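Local atomic coordinates of DinB-like Protein (Bacillus cereus ATCC 10987, PDB entry 3DI5), a protein that binds a divalent metal ion, here nickel, and as a DinB-family four-helix-bundle protein may be a metal-dependent enzyme whose substrate is unknown. Residues V46-H49 against I50-A53. Sequence-based numbering, arbitrary orientation.
Sequences VAWH and IVTA. With NI (nickel (II) ion), chain B.
Trp48 and Thr52, one turn apart on helix 43-58, meet through a CH-pi contact: the methyl CG2 of Thr52 sits over one face of the indole, 3.9 Å from the centroid of its five-membered ring. Further along the same indole, CZ3 of Trp48 touches CG1 of Val51 at 3.9 Å. The wide ring thus spans two neighbouring residues of the next turn.

Backbone hydrogen bonds of the i to i+4 kind join the turns, from Ile50 N to Val46 O at 3.3 Å through to Ala53 N to His49 O at 2.8 Å. Threonine suits its place because OG1, lying between the backbone N and the carbonyl carbon (chi1 62°), folds back over the preceding turn; there its one proton has both Trp48 O and His49 O within reach, each 3.2 Å from OG1.

The helix is one of four in the bundle fold of the DinB family, and its nickel site here is built from three histidines. His49 supplies NE2, 2.3 Å from the nickel; His128 and His132 of helix 118-142 and three waters complete six ligands. With CG of His49 anti to the backbone N (chi1 180°), the imidazole extends from the helix, and Asp71 accepts a hydrogen bond from ND1, fixing the ring's rotation and probably making NE2 a stronger donor to the metal.

Among the apolar residues, branched Ile50 touches Met136 and Tyr85, whereas the single methyl of Ala47 suits close packing on Leu24 and Ile81.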
loop_
_atom_site.group_PDB
_atom_site.type_symbol
_atom_site.label_atom_id
_atom_site.label_comp_id
_atom_site.label_asym_id
_atom_site.label_seq_id
_atom_site.Cartn_x
_atom_site.Cartn_y
_atom_site.Cartn_z
ATOM N N VAL A 46 0.929 7.642 -8.464
ATOM C CA VAL A 46 0.803 7.592 -7.013
ATOM C C VAL A 46 0.036 6.350 -6.560
ATOM O O VAL A 46 0.509 5.641 -5.666
ATOM C CB VAL A 46 0.200 8.900 -6.418
ATOM C CG1 VAL A 46 0.075 8.794 -4.862
ATOM C CG2 VAL A 46 1.052 10.071 -6.805
ATOM N N ALA A 47 -1.083 6.033 -7.224
ATOM C CA ALA A 47 -1.962 4.928 -6.817
ATOM C C ALA A 47 -1.346 3.546 -7.094
ATOM O O ALA A 47 -1.450 2.618 -6.287
ATOM C CB ALA A 47 -3.311 5.038 -7.532
ATOM N N TRP A 48 -0.751 3.389 -8.262
ATOM C CA TRP A 48 -0.059 2.148 -8.570
ATOM C C TRP A 48 1.199 1.944 -7.690
ATOM O O TRP A 48 1.546 0.836 -7.373
ATOM C CB TRP A 48 0.293 2.115 -10.048
ATOM C CG TRP A 48 0.680 0.790 -10.585
ATOM C CD1 TRP A 48 1.818 0.504 -11.251
ATOM C CD2 TRP A 48 -0.093 -0.424 -10.558
ATOM N NE1 TRP A 48 1.819 -0.819 -11.644
ATOM C CE2 TRP A 48 0.661 -1.409 -11.220
ATOM C CE3 TRP A 48 -1.346 -0.770 -10.035
ATOM C CZ2 TRP A 48 0.213 -2.717 -11.373
ATOM C CZ3 TRP A 48 -1.791 -2.055 -10.180
ATOM C CH2 TRP A 48 -1.015 -3.027 -10.848
ATOM N N HIS A 49 1.859 3.026 -7.287
ATOM C CA HIS A 49 3.013 2.938 -6.400
ATOM C C HIS A 49 2.598 2.325 -5.039
ATOM O O HIS A 49 3.331 1.525 -4.458
ATOM C CB HIS A 49 3.617 4.348 -6.240
ATOM C CG HIS A 49 4.815 4.421 -5.344
ATOM N ND1 HIS A 49 6.010 3.810 -5.645
ATOM C CD2 HIS A 49 5.033 5.131 -4.212
ATOM C CE1 HIS A 49 6.895 4.089 -4.702
ATOM N NE2 HIS A 49 6.327 4.886 -3.816
ATOM N N ILE A 50 1.403 2.674 -4.564
ATOM C CA ILE A 50 0.826 2.124 -3.312
ATOM C C ILE A 50 0.552 0.639 -3.431
ATOM O O ILE A 50 0.849 -0.172 -2.528
ATOM C CB ILE A 50 -0.498 2.869 -2.973
ATOM C CG1 ILE A 50 -0.168 4.247 -2.421
ATOM C CG2 ILE A 50 -1.384 2.098 -1.918
ATOM C CD1 ILE A 50 -1.295 5.242 -2.555
ATOM N N VAL A 51 -0.008 0.272 -4.558
ATOM C CA VAL A 51 -0.289 -1.110 -4.809
ATOM C C VAL A 51 0.999 -1.937 -4.800
ATOM O O VAL A 51 1.100 -2.948 -4.080
ATOM C CB VAL A 51 -1.061 -1.258 -6.115
ATOM C CG1 VAL A 51 -1.338 -2.723 -6.384
ATOM C CG2 VAL A 51 -2.401 -0.444 -6.053
ATOM N N THR A 52 1.994 -1.480 -5.565
ATOM C CA THR A 52 3.228 -2.219 -5.765
ATOM C C THR A 52 4.117 -2.193 -4.544
ATOM O O THR A 52 4.919 -3.125 -4.352
ATOM C CB THR A 52 4.054 -1.706 -6.984
ATOM O OG1 THR A 52 4.455 -0.340 -6.774
ATOM C CG2 THR A 52 3.265 -1.779 -8.220
ATOM N N ALA A 53 3.971 -1.148 -3.715
ATOM C CA ALA A 53 4.729 -1.007 -2.484
ATOM C C ALA A 53 4.536 -2.149 -1.492
ATOM O O ALA A 53 5.426 -2.382 -0.671
ATOM C CB ALA A 53 4.442 0.367 -1.805
HETATM NI NI NI B . 7.292 6.006 -2.056
HETATM O O HOH W 1 8.261 7.439 -3.724
HETATM O O HOH W 2 8.482 7.069 -0.434
HETATM O O HOH W 3 9.177 4.608 -2.323
#